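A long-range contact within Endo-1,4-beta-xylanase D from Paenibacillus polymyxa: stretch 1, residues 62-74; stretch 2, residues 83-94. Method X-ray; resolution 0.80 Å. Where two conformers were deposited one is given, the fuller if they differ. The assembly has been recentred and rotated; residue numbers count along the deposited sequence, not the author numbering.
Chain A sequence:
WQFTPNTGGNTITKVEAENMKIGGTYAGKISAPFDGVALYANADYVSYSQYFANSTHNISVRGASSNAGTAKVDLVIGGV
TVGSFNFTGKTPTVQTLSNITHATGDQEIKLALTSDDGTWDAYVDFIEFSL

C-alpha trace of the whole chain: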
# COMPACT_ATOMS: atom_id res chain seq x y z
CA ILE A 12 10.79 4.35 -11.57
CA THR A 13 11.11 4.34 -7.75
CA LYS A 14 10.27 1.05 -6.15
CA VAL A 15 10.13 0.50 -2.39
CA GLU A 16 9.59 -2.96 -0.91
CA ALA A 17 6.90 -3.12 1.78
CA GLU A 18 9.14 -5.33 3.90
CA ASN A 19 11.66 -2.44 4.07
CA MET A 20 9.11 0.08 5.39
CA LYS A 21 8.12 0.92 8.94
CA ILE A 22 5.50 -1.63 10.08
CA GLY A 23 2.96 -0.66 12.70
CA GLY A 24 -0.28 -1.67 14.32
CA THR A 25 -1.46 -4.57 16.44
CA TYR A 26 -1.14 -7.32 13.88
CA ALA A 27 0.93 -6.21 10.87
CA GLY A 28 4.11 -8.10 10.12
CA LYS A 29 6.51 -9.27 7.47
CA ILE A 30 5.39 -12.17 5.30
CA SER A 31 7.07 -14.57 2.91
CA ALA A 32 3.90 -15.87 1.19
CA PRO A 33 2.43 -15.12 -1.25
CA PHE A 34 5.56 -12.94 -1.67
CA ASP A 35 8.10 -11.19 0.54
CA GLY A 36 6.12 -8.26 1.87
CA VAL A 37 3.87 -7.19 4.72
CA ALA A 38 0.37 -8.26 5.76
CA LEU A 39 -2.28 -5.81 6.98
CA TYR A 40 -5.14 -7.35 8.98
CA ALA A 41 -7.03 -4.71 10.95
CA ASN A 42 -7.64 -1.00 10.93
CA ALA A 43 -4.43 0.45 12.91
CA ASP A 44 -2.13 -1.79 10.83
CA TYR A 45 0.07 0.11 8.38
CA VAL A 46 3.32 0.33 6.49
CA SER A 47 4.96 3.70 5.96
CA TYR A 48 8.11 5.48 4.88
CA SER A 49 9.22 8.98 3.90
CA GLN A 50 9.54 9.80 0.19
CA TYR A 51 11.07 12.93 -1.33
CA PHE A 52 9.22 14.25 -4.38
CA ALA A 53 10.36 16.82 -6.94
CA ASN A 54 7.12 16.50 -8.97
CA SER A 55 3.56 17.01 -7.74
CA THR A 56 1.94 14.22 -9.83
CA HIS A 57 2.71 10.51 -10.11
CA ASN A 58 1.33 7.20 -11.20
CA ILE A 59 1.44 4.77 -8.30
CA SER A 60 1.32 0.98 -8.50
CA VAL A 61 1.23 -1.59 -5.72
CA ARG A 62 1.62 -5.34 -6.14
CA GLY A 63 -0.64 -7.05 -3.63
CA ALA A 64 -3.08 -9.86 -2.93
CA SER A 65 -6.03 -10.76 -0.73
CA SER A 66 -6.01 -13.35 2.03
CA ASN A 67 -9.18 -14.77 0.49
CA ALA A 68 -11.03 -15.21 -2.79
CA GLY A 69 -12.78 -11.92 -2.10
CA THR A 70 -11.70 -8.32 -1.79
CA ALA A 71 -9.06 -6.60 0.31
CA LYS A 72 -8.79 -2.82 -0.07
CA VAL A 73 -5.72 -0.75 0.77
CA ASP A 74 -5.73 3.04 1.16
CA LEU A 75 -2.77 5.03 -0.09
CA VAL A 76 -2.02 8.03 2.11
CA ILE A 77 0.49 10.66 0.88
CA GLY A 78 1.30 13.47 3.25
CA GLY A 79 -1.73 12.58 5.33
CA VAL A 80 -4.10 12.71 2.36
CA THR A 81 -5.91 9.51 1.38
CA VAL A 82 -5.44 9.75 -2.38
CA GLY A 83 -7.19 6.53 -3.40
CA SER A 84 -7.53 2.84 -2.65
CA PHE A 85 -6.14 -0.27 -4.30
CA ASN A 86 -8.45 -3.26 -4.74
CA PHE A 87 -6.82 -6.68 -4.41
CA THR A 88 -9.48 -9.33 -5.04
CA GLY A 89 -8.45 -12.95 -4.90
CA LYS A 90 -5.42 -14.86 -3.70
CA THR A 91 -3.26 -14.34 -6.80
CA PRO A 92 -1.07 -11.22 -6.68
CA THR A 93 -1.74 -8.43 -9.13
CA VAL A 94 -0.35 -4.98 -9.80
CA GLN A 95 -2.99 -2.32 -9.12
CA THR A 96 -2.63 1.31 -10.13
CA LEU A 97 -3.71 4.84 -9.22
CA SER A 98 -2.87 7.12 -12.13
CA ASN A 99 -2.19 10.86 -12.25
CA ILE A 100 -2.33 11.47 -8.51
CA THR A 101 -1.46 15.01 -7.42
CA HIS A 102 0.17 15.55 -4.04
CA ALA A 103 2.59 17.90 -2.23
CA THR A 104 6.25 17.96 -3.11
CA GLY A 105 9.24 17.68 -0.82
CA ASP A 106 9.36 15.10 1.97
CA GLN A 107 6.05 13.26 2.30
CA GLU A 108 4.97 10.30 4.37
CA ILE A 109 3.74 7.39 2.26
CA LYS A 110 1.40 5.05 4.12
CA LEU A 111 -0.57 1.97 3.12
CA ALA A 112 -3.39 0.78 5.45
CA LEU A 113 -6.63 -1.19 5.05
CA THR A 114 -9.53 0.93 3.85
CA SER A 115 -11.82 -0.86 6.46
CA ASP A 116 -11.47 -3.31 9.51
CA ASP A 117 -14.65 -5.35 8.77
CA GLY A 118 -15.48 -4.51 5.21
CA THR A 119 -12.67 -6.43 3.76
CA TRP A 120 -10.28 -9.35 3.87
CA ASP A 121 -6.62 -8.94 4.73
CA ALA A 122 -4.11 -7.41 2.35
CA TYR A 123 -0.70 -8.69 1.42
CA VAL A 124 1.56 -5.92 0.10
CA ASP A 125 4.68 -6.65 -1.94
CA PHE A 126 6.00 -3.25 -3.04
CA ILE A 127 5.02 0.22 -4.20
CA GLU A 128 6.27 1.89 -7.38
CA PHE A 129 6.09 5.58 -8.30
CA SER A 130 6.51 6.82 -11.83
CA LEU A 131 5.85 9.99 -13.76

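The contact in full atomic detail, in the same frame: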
# COMPACT_ATOMS: atom_id res chain seq x y z
N ARG A 62 1.89 -3.93 -5.95
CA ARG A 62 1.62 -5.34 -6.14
C ARG A 62 1.13 -5.90 -4.80
O ARG A 62 1.77 -5.68 -3.77
CB ARG A 62 2.87 -6.09 -6.61
CG ARG A 62 2.60 -7.56 -6.86
CD ARG A 62 3.73 -8.24 -7.60
NE ARG A 62 3.40 -9.60 -8.00
CZ ARG A 62 3.93 -10.73 -7.53
NH1 ARG A 62 4.78 -10.72 -6.51
NH2 ARG A 62 3.59 -11.90 -8.09
N GLY A 63 -0.02 -6.57 -4.84
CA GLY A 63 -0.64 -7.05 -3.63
C GLY A 63 -1.55 -8.23 -3.91
O GLY A 63 -1.73 -8.65 -5.05
N ALA A 64 -2.15 -8.75 -2.83
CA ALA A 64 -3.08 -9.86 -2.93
C ALA A 64 -4.01 -9.82 -1.74
O ALA A 64 -3.73 -9.16 -0.73
CB ALA A 64 -2.33 -11.20 -2.98
N SER A 65 -5.12 -10.55 -1.84
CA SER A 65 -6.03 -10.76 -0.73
C SER A 65 -5.71 -12.07 -0.01
O SER A 65 -5.22 -13.03 -0.62
CB SER A 65 -7.45 -10.82 -1.28
OG SER A 65 -8.37 -11.03 -0.22
N SER A 66 -6.05 -12.11 1.27
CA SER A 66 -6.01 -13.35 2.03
C SER A 66 -7.05 -14.37 1.59
O SER A 66 -6.93 -15.54 1.94
CB SER A 66 -6.18 -13.05 3.52
OG SER A 66 -7.42 -12.40 3.78
N ASN A 67 -8.06 -13.92 0.83
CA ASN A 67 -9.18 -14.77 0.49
C ASN A 67 -9.55 -14.57 -0.97
O ASN A 67 -8.99 -13.73 -1.68
CB ASN A 67 -10.35 -14.46 1.43
CG ASN A 67 -10.16 -15.03 2.82
OD1 ASN A 67 -10.94 -15.94 3.23
ND2 ASN A 67 -9.24 -14.54 3.57
N ALA A 68 -10.54 -15.37 -1.44
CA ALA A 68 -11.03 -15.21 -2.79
C ALA A 68 -11.62 -13.82 -3.02
O ALA A 68 -11.60 -13.34 -4.17
CB ALA A 68 -12.07 -16.28 -3.06
N GLY A 69 -12.17 -13.21 -1.98
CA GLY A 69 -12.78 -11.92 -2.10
C GLY A 69 -11.82 -10.75 -1.95
O GLY A 69 -10.60 -10.88 -2.11
N THR A 70 -12.39 -9.59 -1.65
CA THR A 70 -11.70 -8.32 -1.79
C THR A 70 -11.02 -7.86 -0.51
O THR A 70 -11.60 -7.91 0.57
CB THR A 70 -12.74 -7.26 -2.19
OG1 THR A 70 -13.38 -7.66 -3.40
CG2 THR A 70 -12.10 -5.89 -2.41
N ALA A 71 -9.78 -7.38 -0.69
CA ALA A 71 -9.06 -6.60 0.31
C ALA A 71 -8.79 -5.23 -0.32
O ALA A 71 -8.44 -5.15 -1.48
CB ALA A 71 -7.75 -7.29 0.67
N LYS A 72 -9.00 -4.17 0.44
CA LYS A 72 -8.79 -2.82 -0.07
C LYS A 72 -7.76 -2.12 0.80
O LYS A 72 -7.81 -2.19 2.02
CB LYS A 72 -10.08 -2.01 -0.13
CG LYS A 72 -10.91 -2.35 -1.41
CD LYS A 72 -12.09 -1.49 -1.51
CE LYS A 72 -12.71 -1.57 -2.82
NZ LYS A 72 -12.50 -0.28 -3.50
N VAL A 73 -6.83 -1.42 0.12
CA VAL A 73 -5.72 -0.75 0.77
C VAL A 73 -5.72 0.73 0.39
O VAL A 73 -5.57 1.06 -0.79
CB VAL A 73 -4.39 -1.40 0.35
CG1 VAL A 73 -3.20 -0.70 0.98
CG2 VAL A 73 -4.37 -2.88 0.71
N ASP A 74 -5.86 1.60 1.38
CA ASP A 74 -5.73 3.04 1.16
C ASP A 74 -4.26 3.43 0.98
O ASP A 74 -3.38 2.92 1.69
CB ASP A 74 -6.24 3.81 2.37
CG ASP A 74 -7.76 3.91 2.46
OD1 ASP A 74 -8.44 3.60 1.49
OD2 ASP A 74 -8.28 4.33 3.52
N GLY A 83 -6.48 7.56 -2.68
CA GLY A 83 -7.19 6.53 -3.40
C GLY A 83 -6.99 5.20 -2.68
O GLY A 83 -6.29 5.14 -1.67
N SER A 84 -7.63 4.16 -3.22
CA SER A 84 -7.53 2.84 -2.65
C SER A 84 -7.29 1.79 -3.73
O SER A 84 -7.96 1.79 -4.74
CB SER A 84 -8.79 2.44 -1.82
OG SER A 84 -9.22 1.13 -1.76
N PHE A 85 -6.40 0.86 -3.45
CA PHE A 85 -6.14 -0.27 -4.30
C PHE A 85 -7.05 -1.44 -3.90
O PHE A 85 -7.23 -1.73 -2.73
CB PHE A 85 -4.69 -0.74 -4.12
CG PHE A 85 -3.67 0.31 -4.49
CD1 PHE A 85 -3.35 0.57 -5.81
CD2 PHE A 85 -2.97 0.97 -3.49
CE1 PHE A 85 -2.39 1.51 -6.16
CE2 PHE A 85 -2.01 1.91 -3.83
CZ PHE A 85 -1.72 2.19 -5.15
N ASN A 86 -7.59 -2.10 -4.92
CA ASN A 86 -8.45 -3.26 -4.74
C ASN A 86 -7.68 -4.52 -5.14
O ASN A 86 -7.32 -4.67 -6.31
CB ASN A 86 -9.67 -3.09 -5.65
CG ASN A 86 -10.66 -4.23 -5.58
OD1 ASN A 86 -11.89 -3.97 -5.76
ND2 ASN A 86 -10.22 -5.40 -5.43
N PHE A 87 -7.40 -5.37 -4.14
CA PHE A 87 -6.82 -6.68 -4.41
C PHE A 87 -7.89 -7.72 -4.10
O PHE A 87 -8.20 -8.01 -2.94
CB PHE A 87 -5.58 -6.94 -3.53
CG PHE A 87 -4.52 -5.90 -3.76
CD1 PHE A 87 -3.80 -5.89 -4.94
CD2 PHE A 87 -4.28 -4.91 -2.82
CE1 PHE A 87 -2.84 -4.91 -5.20
CE2 PHE A 87 -3.32 -3.92 -3.06
CZ PHE A 87 -2.62 -3.91 -4.25
N THR A 88 -8.48 -8.27 -5.17
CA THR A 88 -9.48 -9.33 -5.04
C THR A 88 -8.85 -10.64 -5.47
O THR A 88 -8.24 -10.75 -6.53
CB THR A 88 -10.72 -8.99 -5.88
OG1 THR A 88 -11.38 -7.84 -5.32
CG2 THR A 88 -11.74 -10.11 -5.84
N GLY A 89 -8.97 -11.64 -4.60
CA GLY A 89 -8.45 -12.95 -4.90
C GLY A 89 -7.04 -13.17 -4.40
O GLY A 89 -6.30 -12.23 -4.06
N LYS A 90 -6.67 -14.43 -4.34
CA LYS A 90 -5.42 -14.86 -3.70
C LYS A 90 -4.20 -14.64 -4.59
O LYS A 90 -3.08 -14.62 -4.09
CB LYS A 90 -5.55 -16.33 -3.33
CG LYS A 90 -6.66 -16.59 -2.31
CD LYS A 90 -6.87 -18.08 -2.04
CE LYS A 90 -5.91 -18.58 -1.12
NZ LYS A 90 -6.08 -17.93 0.20
N THR A 91 -4.39 -14.49 -5.90
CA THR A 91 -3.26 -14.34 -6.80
C THR A 91 -2.81 -12.89 -6.84
O THR A 91 -3.65 -12.00 -7.09
CB THR A 91 -3.63 -14.85 -8.18
OG1 THR A 91 -3.93 -16.25 -8.04
CG2 THR A 91 -2.48 -14.71 -9.16
N PRO A 92 -1.53 -12.61 -6.62
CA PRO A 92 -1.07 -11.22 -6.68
C PRO A 92 -1.33 -10.56 -8.02
O PRO A 92 -1.17 -11.17 -9.08
CB PRO A 92 0.44 -11.33 -6.42
CG PRO A 92 0.58 -12.62 -5.62
CD PRO A 92 -0.44 -13.54 -6.23
N THR A 93 -1.68 -9.28 -7.96
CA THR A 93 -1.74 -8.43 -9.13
C THR A 93 -1.11 -7.08 -8.82
O THR A 93 -0.97 -6.69 -7.67
CB THR A 93 -3.17 -8.18 -9.65
OG1 THR A 93 -3.89 -7.37 -8.72
CG2 THR A 93 -3.97 -9.47 -9.88
N VAL A 94 -0.78 -6.36 -9.90
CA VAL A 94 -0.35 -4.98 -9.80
C VAL A 94 -1.59 -4.10 -10.04
O VAL A 94 -2.23 -4.18 -11.10
CB VAL A 94 0.76 -4.66 -10.81
CG1 VAL A 94 1.11 -3.18 -10.80
CG2 VAL A 94 2.01 -5.50 -10.54
O HOH W 1 -4.22 -15.60 -0.16
O HOH W 2 -10.46 0.47 -4.87

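Two antiparallel ladders, separated by loops and a register shift of two residues, join residues 62-74 to residues 83-94; the stretches bury 1075 Å², both sides summed. In the longer ladder, strand 70-74 runs against strand 83-88 at 154°, and its hydrogen-bonded pairs are each satisfied in both directions. Ala71 N donates to Phe87 O (2.8 Å) and Phe87 N to Ala71 O (2.9 Å); Val73 N donates to Phe85 O (2.9 Å) and Phe85 N to Val73 O (2.8 Å). Gly89 N extends the pattern past the strand end, donating to Gly69 O at 3.1 Å with a nearly straight N-H...O angle of 170°. Between these pairs, alpha carbons supply weaker CA-H...O contacts to the same carbonyls, as from Lys72 CA to Phe85 O (3.3 Å) and Ser84 CA to Val73 O (3.2 Å).

The shorter ladder pairs Gly63 with Thr93: Gly63 N donates to Thr93 O and Thr93 N to Gly63 O, both at 3.0 Å. Between the ladders, Ser65 N finds its acceptor in Gly89 O (3.0 Å). The phi/psi of Gly89, 92/163, would jam a CB against the preceding carbonyl, so this position calls for glycine.

Phe87, with the largest area covered by the opposing stretch, lays a ring face against Gly63, whose CA sits 3.6 Å from the ring centroid in a CH-pi contact. The missing side chain makes this possible: an ideal CB on Gly63 would clash with Phe87 CZ at 2.7 Å. Val73 CG2 meets the ring edge, 4.0 Å from Phe87 CE2. Nearby, Ala64 CB packs 4.2 Å from Pro92 CG, while Pro92 CB lies over one face of the Arg62 guanidinium, 3.6 Å from Arg62 NH2; Arg62 NH1 is satisfied elsewhere in the structure.

On the sheet face carrying Thr70, Asn86 and Thr88, the hydroxyls Thr70 OG1 and Thr88 OG1 hydrogen bond at 2.8 Å, with either able to donate. Thr88 OG1 also accepts from Asn86 ND2 at 2.7 Å. Where stretch 1 leaves its first strand, Ser65 OG accepts from Asn67 N (3.1 Å), and Asn67 ND2 donates to Ser66 OG (2.8 Å).

Lys90 NZ makes a weak hydrogen bond to Ser66 O (3.1 Å) and donates to the O of water 1 (3.0 Å), which donates to Ser65 O (2.8 Å). The O of water 2 likewise accepts from Lys72 NZ (2.6 Å) and donates to Ser84 O (2.8 Å), bridging the two stretches.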